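Local atomic coordinates of nicastrin (Dictyostelium purpureum, PDB entry 4R12), a protein that probably serves as an essential, substrate-recruiting subunit of the gamma-secretase complex, which cleaves membrane proteins such as Notch receptors within the membrane. Residues 422-436 and 448-460. Residues are numbered along the deposited sequence; the frame is centred on the assembly and turned at random.
Sequences VLGSTLNDIVYILST and ITIDKNFINILYP
Tyr459 lays its ring beside Leu427, whose CD2 lies 3.6 Å from Tyr459 CD1. The two side chains run alongside each other, pointing opposite ways. CG of Tyr459 stands anti to its own backbone N (chi1 178°), and the ring extends to residues 422-424. There Tyr459 OH sits 3.2 Å from Val422 CG2, which meets the ring at its edge, and against CA of Gly424. A serine in place of Tyr459 would probably open a gap between Leu427 and Val422 and leave Gly424 without its cover. Leu427 CD2 also touches Ile455 CG2, at 3.6 Å. Ile455 CD1 meets Val431 CG2 tip to tip. Segment 422-436 belongs to the nicastrin large lobe, whose family is related to zinc exopeptidases, and helix 452-463 packs against it. The axes of the short segments 427-436 and 452-460 come within 11.4 Å at a crossing angle of 125°. Helix 234-252 touches Leu427 and Ser435, while Phe454 and Leu458 turn to helix 500-512. Asp451 caps the start of the second helix, its OD1 accepting from Phe454 N. Just before that cap, Ile450 packs against helix 427-441. Its CG2 lies 3.5 Å from Tyr432 CA. Its CD1 lies 3.6 Å from Asn428 CB, the two side chains nearly perpendicular to each other. Water 1 donates to both Asn428 OD1 and Asn456 OD1, tying the helices at this margin. At the far end, Ile448 O lies in the plane of the Tyr432 ring, 3.3 Å from CE1. Thr436 OG1 sits over one face of that ring, toward its outer part, and bonds to Tyr432 O. Water 2 links Tyr432 OH, Thr436 OG1 and Ile448 N, accepting from the last at 2.8 Å.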
ATOM      1  N   VAL A 422       8.095  -1.759  13.468  1.00 23.46           N
ATOM      2  CA  VAL A 422       8.410  -3.118  13.027  1.00 23.94           C
ATOM      3  C   VAL A 422       9.750  -3.569  13.595  1.00 28.15           C
ATOM      4  O   VAL A 422      10.521  -2.746  14.080  1.00 26.66           O
ATOM      5  CB  VAL A 422       8.450  -3.241  11.491  1.00 23.04           C
ATOM      6  CG1 VAL A 422       7.024  -3.242  10.907  1.00 22.96           C
ATOM      7  CG2 VAL A 422       9.291  -2.104  10.884  1.00 24.17           C
ATOM      8  N   LEU A 423      10.008  -4.877  13.545  1.00 26.36           N
ATOM      9  CA  LEU A 423      11.214  -5.452  14.131  1.00 26.69           C
ATOM     10  C   LEU A 423      12.285  -5.732  13.080  1.00 25.19           C
ATOM     11  O   LEU A 423      12.412  -6.863  12.584  1.00 24.78           O
ATOM     12  CB  LEU A 423      10.873  -6.749  14.885  1.00 27.91           C
ATOM     13  CG  LEU A 423      10.008  -6.600  16.141  1.00 29.87           C
ATOM     14  CD1 LEU A 423       9.683  -7.983  16.755  1.00 33.87           C
ATOM     15  CD2 LEU A 423      10.699  -5.714  17.163  1.00 32.96           C
ATOM     16  N   GLY A 424      13.075  -4.711  12.758  1.00 26.00           N
ATOM     17  CA  GLY A 424      14.182  -4.883  11.837  1.00 26.07           C
ATOM     18  C   GLY A 424      15.080  -6.066  12.192  1.00 25.79           C
ATOM     19  O   GLY A 424      15.646  -6.718  11.311  1.00 26.41           O
ATOM     20  N   SER A 425      15.215  -6.358  13.481  1.00 24.39           N
ATOM     21  CA  SER A 425      16.068  -7.457  13.910  1.00 26.82           C
ATOM     22  C   SER A 425      15.583  -8.844  13.448  1.00 28.02           C
ATOM     23  O   SER A 425      16.348  -9.815  13.497  1.00 27.31           O
ATOM     24  CB  SER A 425      16.208  -7.445  15.437  1.00 28.05           C
ATOM     25  OG  SER A 425      14.959  -7.697  16.060  1.00 28.50           O
ATOM     26  N   THR A 426      14.333  -8.949  13.002  1.00 24.39           N
ATOM     27  CA  THR A 426      13.825 -10.240  12.510  1.00 25.49           C
ATOM     28  C   THR A 426      13.957 -10.401  10.995  1.00 24.51           C
ATOM     29  O   THR A 426      13.740 -11.493  10.472  1.00 23.98           O
ATOM     30  CB  THR A 426      12.320 -10.469  12.868  1.00 27.24           C
ATOM     31  OG1 THR A 426      11.509  -9.466  12.237  1.00 24.19           O
ATOM     32  CG2 THR A 426      12.084 -10.449  14.382  1.00 26.00           C
ATOM     33  N   LEU A 427      14.303  -9.328  10.287  1.00 24.16           N
ATOM     34  CA  LEU A 427      14.249  -9.352   8.830  1.00 23.84           C
ATOM     35  C   LEU A 427      15.189 -10.390   8.186  1.00 24.05           C
ATOM     36  O   LEU A 427      14.769 -11.142   7.304  1.00 23.67           O
ATOM     37  CB  LEU A 427      14.551  -7.947   8.272  1.00 22.08           C
ATOM     38  CG  LEU A 427      14.511  -7.775   6.763  1.00 22.68           C
ATOM     39  CD1 LEU A 427      13.179  -8.229   6.197  1.00 20.37           C
ATOM     40  CD2 LEU A 427      14.748  -6.283   6.446  1.00 23.50           C
ATOM     41  N   ASN A 428      16.444 -10.445   8.624  1.00 24.73           N
ATOM     42  CA  ASN A 428      17.396 -11.399   8.051  1.00 24.60           C
ATOM     43  C   ASN A 428      16.898 -12.850   8.163  1.00 23.01           C
ATOM     44  O   ASN A 428      16.897 -13.600   7.181  1.00 24.90           O
ATOM     45  CB  ASN A 428      18.755 -11.266   8.738  1.00 24.15           C
ATOM     46  CG  ASN A 428      19.524 -10.010   8.301  1.00 28.05           C
ATOM     47  OD1 ASN A 428      19.068  -9.239   7.459  1.00 24.92           O
ATOM     48  ND2 ASN A 428      20.705  -9.815   8.879  1.00 28.70           N
ATOM     49  N   ASP A 429      16.465 -13.214   9.366  1.00 23.70           N
ATOM     50  CA  ASP A 429      15.900 -14.538   9.626  1.00 25.12           C
ATOM     51  C   ASP A 429      14.701 -14.838   8.731  1.00 25.51           C
ATOM     52  O   ASP A 429      14.627 -15.915   8.135  1.00 24.39           O
ATOM     53  CB  ASP A 429      15.509 -14.673  11.103  1.00 26.19           C
ATOM     54  CG  ASP A 429      16.687 -15.095  11.977  1.00 29.59           C
ATOM     55  OD1 ASP A 429      17.723 -15.490  11.408  1.00 29.04           O
ATOM     56  OD2 ASP A 429      16.568 -15.053  13.218  1.00 31.63           O
ATOM     57  N   ILE A 430      13.768 -13.888   8.615  1.00 23.52           N
ATOM     58  CA  ILE A 430      12.596 -14.109   7.785  1.00 22.44           C
ATOM     59  C   ILE A 430      12.993 -14.267   6.304  1.00 23.51           C
ATOM     60  O   ILE A 430      12.486 -15.170   5.616  1.00 23.66           O
ATOM     61  CB  ILE A 430      11.562 -12.965   7.984  1.00 22.07           C
ATOM     62  CG1 ILE A 430      11.011 -13.032   9.419  1.00 23.58           C
ATOM     63  CG2 ILE A 430      10.421 -13.065   6.967  1.00 22.91           C
ATOM     64  CD1 ILE A 430      10.115 -11.843   9.828  1.00 21.76           C
ATOM     65  N   VAL A 431      13.914 -13.426   5.814  1.00 22.04           N
ATOM     66  CA  VAL A 431      14.372 -13.569   4.432  1.00 22.09           C
ATOM     67  C   VAL A 431      15.056 -14.929   4.224  1.00 23.31           C
ATOM     68  O   VAL A 431      14.786 -15.634   3.238  1.00 24.44           O
ATOM     69  CB  VAL A 431      15.338 -12.441   4.019  1.00 22.58           C
ATOM     70  CG1 VAL A 431      15.874 -12.675   2.600  1.00 21.33           C
ATOM     71  CG2 VAL A 431      14.624 -11.087   4.101  1.00 20.85           C
ATOM     72  N   TYR A 432      15.920 -15.305   5.154  1.00 22.57           N
ATOM     73  CA  TYR A 432      16.589 -16.601   5.053  1.00 23.30           C
ATOM     74  C   TYR A 432      15.597 -17.758   5.058  1.00 22.99           C
ATOM     75  O   TYR A 432      15.661 -18.661   4.204  1.00 24.62           O
ATOM     76  CB  TYR A 432      17.600 -16.800   6.186  1.00 24.78           C
ATOM     77  CG  TYR A 432      18.210 -18.185   6.112  1.00 26.45           C
ATOM     78  CD1 TYR A 432      19.146 -18.486   5.129  1.00 28.03           C
ATOM     79  CD2 TYR A 432      17.809 -19.206   6.980  1.00 26.78           C
ATOM     80  CE1 TYR A 432      19.707 -19.755   5.023  1.00 29.50           C
ATOM     81  CE2 TYR A 432      18.363 -20.486   6.877  1.00 29.78           C
ATOM     82  CZ  TYR A 432      19.309 -20.753   5.891  1.00 30.51           C
ATOM     83  OH  TYR A 432      19.870 -22.003   5.757  1.00 30.76           O
ATOM     84  N   ILE A 433      14.680 -17.739   6.021  1.00 23.54           N
ATOM     85  CA  ILE A 433      13.729 -18.831   6.144  1.00 23.67           C
ATOM     86  C   ILE A 433      12.832 -18.902   4.907  1.00 24.53           C
ATOM     87  O   ILE A 433      12.637 -19.982   4.354  1.00 26.19           O
ATOM     88  CB  ILE A 433      12.889 -18.686   7.436  1.00 24.57           C
ATOM     89  CG1 ILE A 433      13.799 -18.863   8.653  1.00 24.94           C
ATOM     90  CG2 ILE A 433      11.753 -19.704   7.465  1.00 25.24           C
ATOM     91  CD1 ILE A 433      13.207 -18.344   9.958  1.00 24.38           C
ATOM     92  N   LEU A 434      12.305 -17.764   4.451  1.00 23.67           N
ATOM     93  CA  LEU A 434      11.411 -17.799   3.295  1.00 23.61           C
ATOM     94  C   LEU A 434      12.148 -18.185   2.007  1.00 23.04           C
ATOM     95  O   LEU A 434      11.599 -18.902   1.172  1.00 24.95           O
ATOM     96  CB  LEU A 434      10.692 -16.454   3.110  1.00 22.22           C
ATOM     97  CG  LEU A 434       9.634 -16.142   4.184  1.00 22.90           C
ATOM     98  CD1 LEU A 434       9.088 -14.723   4.006  1.00 21.44           C
ATOM     99  CD2 LEU A 434       8.470 -17.174   4.191  1.00 24.86           C
ATOM    100  N   SER A 435      13.382 -17.711   1.847  1.00 22.92           N
ATOM    101  CA  SER A 435      14.181 -18.063   0.668  1.00 22.98           C
ATOM    102  C   SER A 435      14.435 -19.568   0.604  1.00 24.82           C
ATOM    103  O   SER A 435      14.254 -20.195  -0.431  1.00 25.44           O
ATOM    104  CB  SER A 435      15.521 -17.329   0.675  1.00 24.58           C
ATOM    105  OG  SER A 435      15.335 -15.925   0.718  1.00 25.76           O
ATOM    106  N   THR A 436      14.841 -20.132   1.733  1.00 25.57           N
ATOM    107  CA  THR A 436      15.144 -21.558   1.829  1.00 26.55           C
ATOM    108  C   THR A 436      13.870 -22.391   1.624  1.00 26.41           C
ATOM    109  O   THR A 436      13.881 -23.424   0.943  1.00 27.91           O
ATOM    110  CB  THR A 436      15.787 -21.870   3.186  1.00 28.38           C
ATOM    111  OG1 THR A 436      17.004 -21.115   3.313  1.00 26.70           O
ATOM    112  CG2 THR A 436      16.104 -23.375   3.319  1.00 30.70           C
ATOM    113  N   ILE A 448      21.211 -21.313   0.991  1.00 34.50           N
ATOM    114  CA  ILE A 448      20.908 -19.910   0.738  1.00 31.79           C
ATOM    115  C   ILE A 448      21.842 -18.975   1.491  1.00 30.34           C
ATOM    116  O   ILE A 448      22.027 -19.117   2.700  1.00 31.07           O
ATOM    117  CB  ILE A 448      19.472 -19.548   1.158  1.00 32.52           C
ATOM    118  CG1 ILE A 448      18.436 -20.360   0.365  1.00 33.67           C
ATOM    119  CG2 ILE A 448      19.257 -18.038   1.040  1.00 30.31           C
ATOM    120  CD1 ILE A 448      18.445 -20.104  -1.096  1.00 33.87           C
ATOM    121  N   THR A 449      22.432 -18.022   0.780  1.00 28.77           N
ATOM    122  CA  THR A 449      23.095 -16.891   1.422  1.00 29.70           C
ATOM    123  C   THR A 449      22.224 -15.662   1.184  1.00 27.46           C
ATOM    124  O   THR A 449      21.977 -15.304   0.029  1.00 27.67           O
ATOM    125  CB  THR A 449      24.510 -16.657   0.855  1.00 29.53           C
ATOM    126  OG1 THR A 449      25.322 -17.812   1.101  1.00 31.95           O
ATOM    127  CG2 THR A 449      25.171 -15.433   1.486  1.00 29.30           C
ATOM    128  N   ILE A 450      21.714 -15.033   2.241  1.00 24.57           N
ATOM    129  CA  ILE A 450      20.889 -13.843   1.998  1.00 25.44           C
ATOM    130  C   ILE A 450      21.765 -12.664   1.583  1.00 25.82           C
ATOM    131  O   ILE A 450      22.921 -12.566   1.968  1.00 26.05           O
ATOM    132  CB  ILE A 450      20.034 -13.449   3.211  1.00 26.13           C
ATOM    133  CG1 ILE A 450      20.901 -13.081   4.415  1.00 26.43           C
ATOM    134  CG2 ILE A 450      19.094 -14.594   3.577  1.00 25.23           C
ATOM    135  CD1 ILE A 450      20.092 -12.497   5.575  1.00 28.03           C
ATOM    136  N   ASP A 451      21.208 -11.770   0.778  1.00 26.12           N
ATOM    137  CA  ASP A 451      21.973 -10.636   0.299  1.00 26.12           C
ATOM    138  C   ASP A 451      21.813  -9.492   1.298  1.00 26.35           C
ATOM    139  O   ASP A 451      20.893  -8.682   1.194  1.00 23.62           O
ATOM    140  CB  ASP A 451      21.510 -10.247  -1.108  1.00 26.11           C
ATOM    141  CG  ASP A 451      22.406  -9.205  -1.758  1.00 26.43           C
ATOM    142  OD1 ASP A 451      23.015  -8.402  -1.031  1.00 25.65           O
ATOM    143  OD2 ASP A 451      22.480  -9.183  -3.000  1.00 27.00           O
ATOM    144  N   LYS A 452      22.730  -9.428   2.260  1.00 24.35           N
ATOM    145  CA  LYS A 452      22.621  -8.466   3.352  1.00 24.85           C
ATOM    146  C   LYS A 452      22.857  -7.047   2.868  1.00 25.67           C
ATOM    147  O   LYS A 452      22.258  -6.125   3.387  1.00 24.18           O
ATOM    148  CB  LYS A 452      23.597  -8.811   4.476  1.00 26.74           C
ATOM    149  CG  LYS A 452      23.179 -10.055   5.268  1.00 27.50           C
ATOM    150  CD  LYS A 452      24.140 -10.339   6.420  1.00 29.38           C
ATOM    151  CE  LYS A 452      23.708 -11.597   7.188  1.00 30.53           C
ATOM    152  NZ  LYS A 452      24.660 -11.928   8.272  1.00 31.02           N
ATOM    153  N   ASN A 453      23.728  -6.875   1.876  1.00 23.85           N
ATOM    154  CA  ASN A 453      23.974  -5.532   1.340  1.00 26.04           C
ATOM    155  C   ASN A 453      22.670  -4.955   0.785  1.00 23.64           C
ATOM    156  O   ASN A 453      22.314  -3.808   1.053  1.00 25.86           O
ATOM    157  CB  ASN A 453      25.056  -5.556   0.248  1.00 27.96           C
ATOM    158  CG  ASN A 453      25.418  -4.150  -0.251  1.00 26.49           C
ATOM    159  OD1 ASN A 453      26.201  -3.439   0.384  1.00 35.13           O
ATOM    160  ND2 ASN A 453      24.847  -3.753  -1.382  1.00 32.40           N
ATOM    161  N   PHE A 454      21.951  -5.767   0.021  1.00 23.87           N
ATOM    162  CA  PHE A 454      20.666  -5.373  -0.546  1.00 24.47           C
ATOM    163  C   PHE A 454      19.597  -5.100   0.537  1.00 23.96           C
ATOM    164  O   PHE A 454      18.879  -4.082   0.485  1.00 23.68           O
ATOM    165  CB  PHE A 454      20.191  -6.466  -1.511  1.00 23.97           C
ATOM    166  CG  PHE A 454      18.879  -6.180  -2.178  1.00 25.18           C
ATOM    167  CD1 PHE A 454      18.833  -5.479  -3.375  1.00 25.63           C
ATOM    168  CD2 PHE A 454      17.683  -6.651  -1.628  1.00 24.34           C
ATOM    169  CE1 PHE A 454      17.622  -5.232  -4.000  1.00 27.30           C
ATOM    170  CE2 PHE A 454      16.474  -6.406  -2.248  1.00 24.71           C
ATOM    171  CZ  PHE A 454      16.438  -5.704  -3.441  1.00 25.57           C
ATOM    172  N   ILE A 455      19.492  -6.000   1.508  1.00 23.69           N
ATOM    173  CA  ILE A 455      18.556  -5.834   2.636  1.00 23.58           C
ATOM    174  C   ILE A 455      18.803  -4.493   3.346  1.00 24.82           C
ATOM    175  O   ILE A 455      17.872  -3.712   3.594  1.00 21.76           O
ATOM    176  CB  ILE A 455      18.683  -7.028   3.668  1.00 23.01           C
ATOM    177  CG1 ILE A 455      18.142  -8.333   3.060  1.00 23.04           C
ATOM    178  CG2 ILE A 455      17.952  -6.713   4.974  1.00 23.29           C
ATOM    179  CD1 ILE A 455      18.551  -9.622   3.834  1.00 23.50           C
ATOM    180  N   ASN A 456      20.064  -4.203   3.626  1.00 22.72           N
ATOM    181  CA  ASN A 456      20.414  -3.009   4.393  1.00 25.16           C
ATOM    182  C   ASN A 456      20.161  -1.701   3.641  1.00 24.19           C
ATOM    183  O   ASN A 456      20.019  -0.641   4.252  1.00 25.21           O
ATOM    184  CB  ASN A 456      21.875  -3.078   4.833  1.00 26.40           C
ATOM    185  CG  ASN A 456      22.127  -4.193   5.829  1.00 29.50           C
ATOM    186  OD1 ASN A 456      21.200  -4.677   6.479  1.00 28.88           O
ATOM    187  ND2 ASN A 456      23.385  -4.612   5.948  1.00 30.13           N
ATOM    188  N   ILE A 457      20.111  -1.773   2.324  1.00 23.49           N
ATOM    189  CA  ILE A 457      19.731  -0.607   1.526  1.00 22.55           C
ATOM    190  C   ILE A 457      18.210  -0.488   1.417  1.00 25.52           C
ATOM    191  O   ILE A 457      17.633   0.593   1.647  1.00 22.93           O
ATOM    192  CB  ILE A 457      20.336  -0.680   0.108  1.00 25.11           C
ATOM    193  CG1 ILE A 457      21.849  -0.440   0.165  1.00 26.20           C
ATOM    194  CG2 ILE A 457      19.675   0.358  -0.819  1.00 25.50           C
ATOM    195  CD1 ILE A 457      22.537  -0.835  -1.122  1.00 25.54           C
ATOM    196  N   LEU A 458      17.558  -1.601   1.087  1.00 24.31           N
ATOM    197  CA  LEU A 458      16.128  -1.558   0.770  1.00 22.82           C
ATOM    198  C   LEU A 458      15.247  -1.319   1.996  1.00 23.33           C
ATOM    199  O   LEU A 458      14.228  -0.632   1.903  1.00 22.59           O
ATOM    200  CB  LEU A 458      15.691  -2.847   0.078  1.00 22.73           C
ATOM    201  CG  LEU A 458      14.260  -2.767  -0.471  1.00 20.90           C
ATOM    202  CD1 LEU A 458      14.156  -1.706  -1.519  1.00 23.53           C
ATOM    203  CD2 LEU A 458      13.816  -4.102  -1.059  1.00 22.19           C
ATOM    204  N   TYR A 459      15.625  -1.881   3.143  1.00 22.23           N
ATOM    205  CA  TYR A 459      14.773  -1.781   4.329  1.00 22.92           C
ATOM    206  C   TYR A 459      14.531  -0.315   4.759  1.00 24.14           C
ATOM    207  O   TYR A 459      13.371   0.123   4.820  1.00 22.54           O
ATOM    208  CB  TYR A 459      15.369  -2.608   5.470  1.00 23.14           C
ATOM    209  CG  TYR A 459      14.587  -2.535   6.749  1.00 25.39           C
ATOM    210  CD1 TYR A 459      13.300  -3.058   6.831  1.00 23.21           C
ATOM    211  CD2 TYR A 459      15.134  -1.960   7.880  1.00 27.37           C
ATOM    212  CE1 TYR A 459      12.571  -3.005   8.032  1.00 25.22           C
ATOM    213  CE2 TYR A 459      14.418  -1.901   9.076  1.00 25.99           C
ATOM    214  CZ  TYR A 459      13.142  -2.429   9.140  1.00 26.08           C
ATOM    215  OH  TYR A 459      12.444  -2.361  10.332  1.00 28.94           O
ATOM    216  N   PRO A 460      15.603   0.466   5.008  1.00 22.70           N
ATOM    217  CA  PRO A 460      15.333   1.883   5.291  1.00 23.51           C
ATOM    218  C   PRO A 460      14.734   2.628   4.102  1.00 23.21           C
ATOM    219  O   PRO A 460      13.983   3.587   4.319  1.00 22.99           O
ATOM    220  CB  PRO A 460      16.718   2.468   5.635  1.00 27.03           C
ATOM    221  CG  PRO A 460      17.703   1.424   5.371  1.00 28.61           C
ATOM    222  CD  PRO A 460      17.049   0.169   4.930  1.00 24.54           C
TER
HETATM  223  O   HOH W   1      21.092  -7.434   6.737  1.00 29.09           O
HETATM  224  O   HOH W   2      19.501 -22.511   2.900  1.00 32.32           O